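Local coordinates for protein 3-oxo-glucose-6-phosphate:glutamate aminotransferase (Bacillus subtilis subsp. subtilis, PDB 4K2M) that catalyses the reversible, pyridoxal phosphate-dependent transamination of 3-dehydro-glucose 6-phosphate with glutamate to give kanosamine 6-phosphate, a step in antibiotic biosynthesis, at residues L72-L77 and N246-F251; S67-L72 and H414-P419; N80-D85 and L306-Y311. All coordinates share one frame; numbering follows the deposited sequence.

Interaction 1: L72-L77 and N246-F251; sequences LPVDRL and NPYKNF. With O1G (3-deoxy-3-[(E)-({3-hydroxy-2-methyl-5-[(phosphonooxy)methyl]pyridin-4-yl}methylidene)amino]-6-O-phosphono-alpha-D-gluco pyranose), chain C.
Y248 stands between an apolar patch of the 72-77 loop and the sugar phosphate of the bound adduct O1G. Its CG lies anti to the carbonyl carbon, beside the backbone N, with chi1 at -41°, and the CD1/CE1 side of the ring turns to the loop, the CD2/CE2 side to the ligand. V74, CG1 anti to its carbonyl carbon, crosses the tyrosine obliquely and puts that methyl 3.6 Å from Y248 CE1. L77 comes in at about a right angle, its CD1 3.9 Å from Y248 CD1 and close also to the P247 carbonyl. L72 CD2 adds a looser touch on Y248 CB. From the CD2 and CE2 side the ring borders the sugar, and Y248 OH donates to O1G OP8 over 2.8 Å, the phosphate oxygen lying in the ring plane.

The segment 246-251 contains the lysine of this aspartate aminotransferase-fold enzyme that carries the cofactor in the resting state. In this external aldimine K249 is released: its chain, bent at chi2 and chi4, brings NZ to 2.8 Å from O1G O4, to which it donates, and to within 3.1 Å of O1G C3, the carbon bearing the imine nitrogen. N246 holds the turn and the lysine together. With CG anti to the backbone N, its OD1 accepts from Y248 N at 2.8 Å, closing an Asx turn within the type I turn 246-249, and from K249 NZ at 3.0 Å; both donors sit above the carbonyl plane. N246 ND2 adds a weak, bent bond to O1G OP6. The second subunit completes the pocket, with T100, Y276 and K284 of that chain also hydrogen-bonded to O1G, while S101 of the same neighbour packs on Y248.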
loop_
_atom_site.group_PDB
_atom_site.type_symbol
_atom_site.label_atom_id
_atom_site.label_comp_id
_atom_site.label_asym_id
_atom_site.label_seq_id
_atom_site.Cartn_x
_atom_site.Cartn_y
_atom_site.Cartn_z
ATOM N N LEU A 72 11.419 19.896 8.657
ATOM C CA LEU A 72 10.594 18.755 9.051
ATOM C C LEU A 72 11.453 17.521 9.253
ATOM O O LEU A 72 11.512 16.650 8.384
ATOM C CB LEU A 72 9.511 18.473 7.996
ATOM C CG LEU A 72 8.450 17.441 8.409
ATOM C CD1 LEU A 72 7.569 17.988 9.533
ATOM C CD2 LEU A 72 7.605 17.024 7.209
ATOM N N PRO A 73 12.108 17.431 10.418
ATOM C CA PRO A 73 12.946 16.274 10.757
ATOM C C PRO A 73 12.041 15.082 11.077
ATOM O O PRO A 73 11.376 15.068 12.118
ATOM C CB PRO A 73 13.721 16.750 12.000
ATOM C CG PRO A 73 12.871 17.825 12.598
ATOM C CD PRO A 73 12.053 18.436 11.496
ATOM N N VAL A 74 11.999 14.093 10.184
ATOM C CA VAL A 74 10.994 13.044 10.312
ATOM C C VAL A 74 11.157 12.210 11.560
ATOM O O VAL A 74 10.200 11.573 12.001
ATOM C CB VAL A 74 10.925 12.113 9.067
ATOM C CG1 VAL A 74 10.562 12.919 7.845
ATOM C CG2 VAL A 74 12.245 11.344 8.876
ATOM N N ASP A 75 12.361 12.205 12.135
ATOM C CA ASP A 75 12.589 11.438 13.348
ATOM C C ASP A 75 11.822 12.050 14.512
ATOM O O ASP A 75 11.464 11.360 15.466
ATOM C CB ASP A 75 14.091 11.338 13.671
ATOM C CG ASP A 75 14.737 12.695 13.862
ATOM O OD1 ASP A 75 14.753 13.488 12.901
ATOM O OD2 ASP A 75 15.228 12.969 14.977
ATOM N N ARG A 76 11.541 13.343 14.421
ATOM C CA ARG A 76 10.832 14.018 15.492
ATOM C C ARG A 76 9.319 14.013 15.319
ATOM O O ARG A 76 8.588 14.484 16.190
ATOM C CB ARG A 76 11.383 15.439 15.670
ATOM C CG ARG A 76 12.805 15.431 16.228
ATOM C CD ARG A 76 13.416 16.824 16.225
ATOM N NE ARG A 76 12.654 17.786 17.023
ATOM C CZ ARG A 76 12.859 19.098 16.968
ATOM N NH1 ARG A 76 13.798 19.582 16.153
ATOM N NH2 ARG A 76 12.114 19.920 17.701
ATOM N N LEU A 77 8.840 13.457 14.211
ATOM C CA LEU A 77 7.401 13.347 14.010
ATOM C C LEU A 77 6.820 12.158 14.772
ATOM O O LEU A 77 5.603 11.983 14.832
ATOM C CB LEU A 77 7.056 13.240 12.523
ATOM C CG LEU A 77 7.289 14.512 11.722
ATOM C CD1 LEU A 77 6.942 14.294 10.251
ATOM C CD2 LEU A 77 6.455 15.638 12.303
ATOM N N ASN A 246 -0.517 9.049 5.875
ATOM C CA ASN A 246 0.925 9.069 5.640
ATOM C C ASN A 246 1.622 9.615 6.909
ATOM O O ASN A 246 1.060 10.441 7.647
ATOM C CB ASN A 246 1.199 9.910 4.379
ATOM C CG ASN A 246 2.602 10.457 4.318
ATOM O OD1 ASN A 246 2.894 11.494 4.921
ATOM N ND2 ASN A 246 3.475 9.788 3.554
ATOM N N PRO A 247 2.831 9.136 7.198
ATOM C CA PRO A 247 3.469 9.510 8.464
ATOM C C PRO A 247 3.734 10.995 8.679
ATOM O O PRO A 247 4.014 11.369 9.820
ATOM C CB PRO A 247 4.811 8.776 8.400
ATOM C CG PRO A 247 4.523 7.590 7.552
ATOM C CD PRO A 247 3.580 8.072 6.498
ATOM N N TYR A 248 3.699 11.815 7.632
ATOM C CA TYR A 248 3.913 13.244 7.827
ATOM C C TYR A 248 2.615 13.994 8.100
ATOM O O TYR A 248 2.643 15.199 8.352
ATOM C CB TYR A 248 4.604 13.875 6.620
ATOM C CG TYR A 248 5.707 13.030 6.031
ATOM C CD1 TYR A 248 6.635 12.384 6.840
ATOM C CD2 TYR A 248 5.796 12.859 4.666
ATOM C CE1 TYR A 248 7.636 11.593 6.281
ATOM C CE2 TYR A 248 6.782 12.094 4.105
ATOM C CZ TYR A 248 7.697 11.464 4.905
ATOM O OH TYR A 248 8.670 10.685 4.312
ATOM N N LYS A 249 1.481 13.305 8.042
ATOM C CA LYS A 249 0.193 13.994 8.236
ATOM C C LYS A 249 -0.066 14.312 9.716
ATOM O O LYS A 249 0.646 13.836 10.607
ATOM C CB LYS A 249 -0.969 13.175 7.643
ATOM C CG LYS A 249 -0.860 12.909 6.126
ATOM C CD LYS A 249 -0.814 14.200 5.315
ATOM C CE LYS A 249 -0.486 13.886 3.861
ATOM N NZ LYS A 249 0.954 13.452 3.753
ATOM N N ASN A 250 -1.089 15.121 9.985
ATOM C CA ASN A 250 -1.398 15.480 11.376
ATOM C C ASN A 250 -1.638 14.247 12.239
ATOM O O ASN A 250 -1.348 14.237 13.437
ATOM C CB ASN A 250 -2.627 16.396 11.424
ATOM C CG ASN A 250 -2.306 17.822 11.021
ATOM O OD1 ASN A 250 -1.400 18.065 10.226
ATOM N ND2 ASN A 250 -3.051 18.781 11.575
ATOM N N PHE A 251 -2.208 13.219 11.615
ATOM C CA PHE A 251 -2.305 11.893 12.206
ATOM C C PHE A 251 -1.826 10.927 11.124
ATOM O O PHE A 251 -2.350 10.934 10.006
ATOM C CB PHE A 251 -3.758 11.558 12.568
ATOM C CG PHE A 251 -4.008 10.079 12.714
ATOM C CD1 PHE A 251 -3.162 9.297 13.482
ATOM C CD2 PHE A 251 -5.078 9.473 12.066
ATOM C CE1 PHE A 251 -3.367 7.933 13.610
ATOM C CE2 PHE A 251 -5.302 8.116 12.191
ATOM C CZ PHE A 251 -4.433 7.335 12.969
HETATM P P O1G C . -1.014 9.762 0.252
HETATM C C3A O1G C . -1.795 15.511 -0.038
HETATM O O3 O1G C . -0.949 16.343 0.616
HETATM C C1 O1G C . 4.518 15.179 0.707
HETATM N "N1'" O1G C . -3.814 15.085 -1.194
HETATM C C2 O1G C . 3.019 15.418 0.515
HETATM O O2 O1G C . 2.777 16.673 1.235
HETATM C C9A O1G C . -3.014 15.957 -0.560
HETATM C C2A O1G C . -3.489 17.394 -0.430
HETATM C C3 O1G C . 2.137 14.279 1.055
HETATM N "N3'" O1G C . 0.791 14.576 0.533
HETATM O O1 O1G C . 4.903 15.284 2.087
HETATM C C4 O1G C . 2.659 12.890 0.636
HETATM O O4 O1G C . 2.016 12.037 1.604
HETATM C C4A O1G C . -1.414 14.188 -0.175
HETATM C C4B O1G C . -0.121 13.698 0.344
HETATM C C5 O1G C . 4.152 12.827 0.953
HETATM O O5 O1G C . 4.875 13.860 0.272
HETATM C C5A O1G C . -2.261 13.307 -0.842
HETATM C C5T O1G C . -2.006 11.812 -1.097
HETATM C C6 O1G C . 4.837 11.602 0.413
HETATM C C6A O1G C . -3.458 13.790 -1.348
HETATM O OP1 O1G C . -1.342 9.000 -1.014
HETATM O OP2 O1G C . -1.516 9.089 1.486
HETATM O OP3 O1G C . 0.466 10.208 0.287
HETATM O OP4 O1G C . -1.925 11.122 0.171
HETATM O O6 O1G C . 6.112 11.384 0.884
HETATM P "P'" O1G C . 6.665 9.888 1.094
HETATM O OP6 O1G C . 5.774 9.269 2.149
HETATM O OP7 O1G C . 6.628 9.168 -0.235
HETATM O OP8 O1G C . 8.091 10.146 1.589
#

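Interaction 2: S67-L72 and H414-P419; sequences SKVPFL and HLPLYP
The loop 67-72, between helices 53-57 and 80-93, crosses strand 412-415, which pairs antiparallel with 353-356 in a two-stranded sheet of this aminotransferase-fold protein, and the loop that follows. The touching parts run 79° apart, and no direct hydrogen bond joins them; apolar packing and two waters do. V69 enters first: CG1, anti to the backbone N, meets P416 CG at 4.1 Å, the two side chains crossing at about a right angle, while V429 of helix 423-441 packs on both residues. The V69 backbone is itself hydrogen-bonded to G374 and Q376. P70 contributes mainly its carbonyl, which accepts from water 1; that water also lies in the plane of the Y418 ring, hydrogen-bonded to its OH, and so bridges the two segments.

F71 carries most of the contact. CG anti to the backbone N (chi1 179°) swings the ring along the opposing chain, so that CE1 comes to 3.4 Å from H414 O and lies beside the carbonyl carbon of L415. CD1 runs alongside the P416 ring, 4.1 Å from its CG, and H414 CB closes on CE1 and CZ. Water 2 lies 2.8 Å from F71 O, one of several acceptors competing for its protons, and accepts from L417 N at 2.9 Å, so it sits between the backbones of both segments. The same water is above the plane of the F71 ring, toward its rim.

L72 is last. Y418 takes the crowded chi1 of 55°, CG between the backbone N and the carbonyl carbon, and slides past the leucine in the opposite direction, leaving L72 CD1 4.0 Å from both Y418 CD2 and Y418 CB.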
loop_
_atom_site.group_PDB
_atom_site.type_symbol
_atom_site.label_atom_id
_atom_site.label_comp_id
_atom_site.label_asym_id
_atom_site.label_seq_id
_atom_site.Cartn_x
_atom_site.Cartn_y
_atom_site.Cartn_z
ATOM N N SER A 67 21.309 26.510 16.602
ATOM C CA SER A 67 22.150 26.926 15.474
ATOM C C SER A 67 21.562 26.508 14.128
ATOM O O SER A 67 21.963 27.013 13.071
ATOM C CB SER A 67 23.560 26.362 15.613
ATOM O OG SER A 67 23.565 24.963 15.405
ATOM N N LYS A 68 20.610 25.581 14.159
ATOM C CA LYS A 68 19.914 25.203 12.934
ATOM C C LYS A 68 18.490 24.755 13.243
ATOM O O LYS A 68 18.203 24.249 14.340
ATOM C CB LYS A 68 20.687 24.131 12.175
ATOM C CG LYS A 68 20.489 22.739 12.687
ATOM C CD LYS A 68 21.068 21.719 11.718
ATOM C CE LYS A 68 20.126 20.529 11.574
ATOM N NZ LYS A 68 19.677 20.021 12.902
ATOM N N VAL A 69 17.592 24.988 12.289
ATOM C CA VAL A 69 16.197 24.614 12.440
ATOM C C VAL A 69 15.779 23.904 11.158
ATOM O O VAL A 69 15.504 24.552 10.146
ATOM C CB VAL A 69 15.294 25.844 12.627
ATOM C CG1 VAL A 69 13.838 25.422 12.776
ATOM C CG2 VAL A 69 15.714 26.661 13.852
ATOM N N PRO A 70 15.772 22.566 11.186
ATOM C CA PRO A 70 15.263 21.792 10.048
ATOM C C PRO A 70 13.780 22.055 9.860
ATOM O O PRO A 70 13.067 22.294 10.830
ATOM C CB PRO A 70 15.484 20.338 10.479
ATOM C CG PRO A 70 16.456 20.394 11.613
ATOM C CD PRO A 70 16.258 21.707 12.283
ATOM N N PHE A 71 13.309 22.023 8.620
ATOM C CA PHE A 71 11.900 22.268 8.374
ATOM C C PHE A 71 11.022 21.135 8.918
ATOM O O PHE A 71 9.989 21.374 9.555
ATOM C CB PHE A 71 11.656 22.447 6.867
ATOM C CG PHE A 71 10.219 22.687 6.529
ATOM C CD1 PHE A 71 9.661 23.958 6.657
ATOM C CD2 PHE A 71 9.410 21.639 6.090
ATOM C CE1 PHE A 71 8.320 24.175 6.355
ATOM C CE2 PHE A 71 8.085 21.845 5.800
ATOM C CZ PHE A 71 7.529 23.119 5.924
ATOM N N LEU A 72 11.419 19.896 8.657
ATOM C CA LEU A 72 10.594 18.755 9.051
ATOM C C LEU A 72 11.453 17.521 9.253
ATOM O O LEU A 72 11.512 16.650 8.384
ATOM C CB LEU A 72 9.511 18.473 7.996
ATOM C CG LEU A 72 8.450 17.441 8.409
ATOM C CD1 LEU A 72 7.569 17.988 9.533
ATOM C CD2 LEU A 72 7.605 17.024 7.209
ATOM N N HIS A 414 6.537 28.403 3.396
ATOM C CA HIS A 414 6.120 27.635 4.561
ATOM C C HIS A 414 7.184 27.659 5.646
ATOM O O HIS A 414 8.374 27.426 5.368
ATOM C CB HIS A 414 5.779 26.196 4.145
ATOM C CG HIS A 414 4.552 26.117 3.295
ATOM N ND1 HIS A 414 4.593 25.899 1.933
ATOM C CD2 HIS A 414 3.245 26.285 3.616
ATOM C CE1 HIS A 414 3.357 25.913 1.456
ATOM N NE2 HIS A 414 2.524 26.146 2.455
ATOM N N LEU A 415 6.735 27.921 6.877
ATOM C CA LEU A 415 7.606 27.980 8.041
ATOM C C LEU A 415 7.486 26.668 8.807
ATOM O O LEU A 415 6.419 26.054 8.786
ATOM C CB LEU A 415 7.168 29.129 8.944
ATOM C CG LEU A 415 7.082 30.492 8.270
ATOM C CD1 LEU A 415 6.812 31.518 9.367
ATOM C CD2 LEU A 415 8.377 30.810 7.531
ATOM N N PRO A 416 8.556 26.242 9.499
ATOM C CA PRO A 416 8.484 24.973 10.238
ATOM C C PRO A 416 7.308 24.935 11.215
ATOM O O PRO A 416 7.091 25.906 11.952
ATOM C CB PRO A 416 9.805 24.952 11.021
ATOM C CG PRO A 416 10.747 25.732 10.147
ATOM C CD PRO A 416 9.906 26.844 9.566
ATOM N N LEU A 417 6.542 23.841 11.200
ATOM C CA LEU A 417 5.424 23.680 12.138
ATOM C C LEU A 417 5.046 22.196 12.217
ATOM O O LEU A 417 4.579 21.604 11.247
ATOM C CB LEU A 417 4.223 24.555 11.746
ATOM C CG LEU A 417 3.176 24.778 12.865
ATOM C CD1 LEU A 417 2.293 26.005 12.598
ATOM C CD2 LEU A 417 2.279 23.551 13.075
ATOM N N TYR A 418 5.261 21.595 13.379
ATOM C CA TYR A 418 4.835 20.219 13.587
ATOM C C TYR A 418 4.760 20.063 15.095
ATOM O O TYR A 418 5.326 20.889 15.824
ATOM C CB TYR A 418 5.801 19.225 12.910
ATOM C CG TYR A 418 7.248 19.392 13.346
ATOM C CD1 TYR A 418 7.781 18.623 14.375
ATOM C CD2 TYR A 418 8.074 20.316 12.714
ATOM C CE1 TYR A 418 9.106 18.780 14.785
ATOM C CE2 TYR A 418 9.399 20.479 13.116
ATOM C CZ TYR A 418 9.897 19.715 14.153
ATOM O OH TYR A 418 11.208 19.880 14.542
ATOM N N PRO A 419 4.035 19.049 15.589
ATOM C CA PRO A 419 3.751 19.080 17.040
ATOM C C PRO A 419 4.973 19.032 17.961
ATOM O O PRO A 419 4.923 19.649 19.035
ATOM C CB PRO A 419 2.875 17.842 17.260
ATOM C CG PRO A 419 2.259 17.578 15.946
ATOM C CD PRO A 419 3.281 17.983 14.901
HETATM O O HOH W 1 12.808 21.688 13.420
HETATM O O HOH W 2 7.251 21.714 9.398
#

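Interaction 3: N80-D85 and L306-Y311; sequences NDEVED and LERMKY
E82, D85, R308 and Y311 all set CG anti to the carbonyl carbon, beside the backbone N (chi1 -72° in E82). E82 then runs extended past CG, while R308 bends at chi3 (72°) to turn its guanidinium side-on to the carboxylate. NE and NH2 both grip the single atom E82 OE2 in a salt bridge: NE at 2.8 Å and nearly straight, NH2 at 3.1 Å and more bent. OE2 lies in the guanidinium plane, though the nitrogens meet it from above the carboxylate. Water 3 donates to R308 O and to E82 OE2, giving E82 OE2 a third donor.

The aliphatic part of E82 lies over one face of the Y311 ring in a CH-pi contact, CG 3.5 Å from the centroid and 13° off the normal. Tip to tip, Y311 OH donates to D85 OD2 over 2.8 Å. E307 OE1 lies 4.1 Å from D85 OD2, a closeness of like charges probably eased by K310, salt-bridged to E307, and by R42, salt-bridged to D85.

The contact joins the first turns of helix 80-93 to helix 299-308 and the 3-10 segment 309-311, with helix 41-46 against K310 and Y311 and helix 103-116 against L306 and M309.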
loop_
_atom_site.group_PDB
_atom_site.type_symbol
_atom_site.label_atom_id
_atom_site.label_comp_id
_atom_site.label_asym_id
_atom_site.label_seq_id
_atom_site.Cartn_x
_atom_site.Cartn_y
_atom_site.Cartn_z
ATOM N N ASN A 80 9.051 9.244 21.570
ATOM C CA ASN A 80 9.479 8.018 22.226
ATOM C C ASN A 80 8.283 7.250 22.786
ATOM O O ASN A 80 8.253 6.020 22.754
ATOM C CB ASN A 80 10.500 8.310 23.340
ATOM C CG ASN A 80 11.854 8.750 22.803
ATOM O OD1 ASN A 80 12.190 8.501 21.645
ATOM N ND2 ASN A 80 12.644 9.405 23.656
ATOM N N ASP A 81 7.293 7.969 23.310
ATOM C CA ASP A 81 6.111 7.307 23.859
ATOM C C ASP A 81 5.323 6.555 22.777
ATOM O O ASP A 81 4.804 5.458 23.008
ATOM C CB ASP A 81 5.212 8.297 24.604
ATOM C CG ASP A 81 5.751 8.656 25.994
ATOM O OD1 ASP A 81 6.750 8.039 26.437
ATOM O OD2 ASP A 81 5.160 9.548 26.641
ATOM N N GLU A 82 5.248 7.135 21.589
ATOM C CA GLU A 82 4.568 6.449 20.491
ATOM C C GLU A 82 5.315 5.180 20.126
ATOM O O GLU A 82 4.700 4.125 19.920
ATOM C CB GLU A 82 4.445 7.364 19.269
ATOM C CG GLU A 82 3.425 8.476 19.433
ATOM C CD GLU A 82 3.462 9.457 18.281
ATOM O OE1 GLU A 82 4.267 10.413 18.345
ATOM O OE2 GLU A 82 2.684 9.271 17.322
ATOM N N VAL A 83 6.642 5.268 20.064
ATOM C CA VAL A 83 7.458 4.115 19.691
ATOM C C VAL A 83 7.224 2.990 20.683
ATOM O O VAL A 83 7.074 1.828 20.296
ATOM C CB VAL A 83 8.958 4.465 19.594
ATOM C CG1 VAL A 83 9.803 3.202 19.432
ATOM C CG2 VAL A 83 9.204 5.395 18.408
ATOM N N GLU A 84 7.165 3.338 21.966
ATOM C CA GLU A 84 6.902 2.342 22.998
ATOM C C GLU A 84 5.520 1.695 22.828
ATOM O O GLU A 84 5.400 0.463 22.876
ATOM C CB GLU A 84 7.052 2.970 24.395
ATOM C CG GLU A 84 6.764 2.013 25.540
ATOM C CD GLU A 84 7.201 2.575 26.886
ATOM O OE1 GLU A 84 7.721 3.711 26.914
ATOM O OE2 GLU A 84 7.034 1.879 27.910
ATOM N N ASP A 85 4.490 2.515 22.612
ATOM C CA ASP A 85 3.138 2.012 22.379
ATOM C C ASP A 85 3.091 1.088 21.167
ATOM O O ASP A 85 2.400 0.069 21.186
ATOM C CB ASP A 85 2.151 3.162 22.143
ATOM C CG ASP A 85 1.855 3.955 23.404
ATOM O OD1 ASP A 85 2.180 3.468 24.507
ATOM O OD2 ASP A 85 1.283 5.060 23.288
ATOM N N LEU A 306 -4.304 2.769 15.701
ATOM C CA LEU A 306 -5.100 2.826 16.918
ATOM C C LEU A 306 -4.238 3.308 18.081
ATOM O O LEU A 306 -4.759 3.822 19.069
ATOM C CB LEU A 306 -5.732 1.467 17.216
ATOM C CG LEU A 306 -6.876 1.150 16.257
ATOM C CD1 LEU A 306 -7.246 -0.325 16.271
ATOM C CD2 LEU A 306 -8.101 2.010 16.598
ATOM N N GLU A 307 -2.923 3.151 17.966
ATOM C CA GLU A 307 -2.024 3.697 18.988
ATOM C C GLU A 307 -1.720 5.158 18.724
ATOM O O GLU A 307 -1.834 5.997 19.620
ATOM C CB GLU A 307 -0.706 2.923 19.050
ATOM C CG GLU A 307 -0.825 1.508 19.564
ATOM C CD GLU A 307 -1.558 1.428 20.888
ATOM O OE1 GLU A 307 -1.263 2.244 21.791
ATOM O OE2 GLU A 307 -2.450 0.562 21.013
ATOM N N ARG A 308 -1.327 5.482 17.496
ATOM C CA ARG A 308 -0.882 6.843 17.220
ATOM C C ARG A 308 -2.025 7.832 17.308
ATOM O O ARG A 308 -1.800 9.009 17.574
ATOM C CB ARG A 308 -0.155 6.931 15.858
ATOM C CG ARG A 308 1.116 6.062 15.825
ATOM C CD ARG A 308 2.041 6.445 14.674
ATOM N NE ARG A 308 2.672 7.733 14.947
ATOM C CZ ARG A 308 3.406 8.438 14.094
ATOM N NH1 ARG A 308 3.632 8.000 12.853
ATOM N NH2 ARG A 308 3.934 9.589 14.504
ATOM N N MET A 309 -3.253 7.357 17.108
ATOM C CA MET A 309 -4.417 8.230 17.150
ATOM C C MET A 309 -4.628 8.809 18.533
ATOM O O MET A 309 -5.285 9.843 18.673
ATOM C CB MET A 309 -5.684 7.477 16.720
ATOM C CG MET A 309 -6.807 8.378 16.222
ATOM S SD MET A 309 -8.143 7.412 15.468
ATOM C CE MET A 309 -7.569 5.791 15.944
ATOM N N LYS A 310 -4.078 8.151 19.552
ATOM C CA LYS A 310 -4.241 8.622 20.927
ATOM C C LYS A 310 -3.592 9.981 21.143
ATOM O O LYS A 310 -3.883 10.666 22.128
ATOM C CB LYS A 310 -3.650 7.608 21.903
ATOM C CG LYS A 310 -4.317 6.245 21.826
ATOM C CD LYS A 310 -3.545 5.230 22.651
ATOM C CE LYS A 310 -4.294 3.906 22.685
ATOM N NZ LYS A 310 -3.549 2.881 23.466
ATOM N N TYR A 311 -2.724 10.365 20.212
ATOM C CA TYR A 311 -1.964 11.607 20.301
ATOM C C TYR A 311 -2.570 12.735 19.459
ATOM O O TYR A 311 -2.103 13.871 19.528
ATOM C CB TYR A 311 -0.497 11.363 19.876
ATOM C CG TYR A 311 0.252 10.406 20.783
ATOM C CD1 TYR A 311 1.165 10.869 21.725
ATOM C CD2 TYR A 311 0.036 9.036 20.697
ATOM C CE1 TYR A 311 1.844 9.974 22.568
ATOM C CE2 TYR A 311 0.707 8.141 21.530
ATOM C CZ TYR A 311 1.600 8.613 22.459
ATOM O OH TYR A 311 2.240 7.688 23.261
HETATM O O HOH W 3 0.524 10.412 16.614
#

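In the fold
Interactions 1 and 2 share L72, their centres about 12 Å apart, and meet again where L77 CD2 lies 3.7 Å from Y418 CB. The chain thus runs from the packing on P416 and Y418 straight to the loop that backs Y248, which binds the adduct, and interaction 1 alone touches O1G. Interaction 3, centred about 13 Å from interaction 1, is joined to it where R308 NH2 approaches L77 O at 2.9 Å and F251 CE1 lies 3.5 Å from M309 N; the R308 side chain remains about 11 Å from the adduct. Interactions 2 and 3 do not touch, their nearest atoms being about 7 Å apart. Interactions 1 and 3 also border the second subunit, whereas interaction 2 lies within one chain.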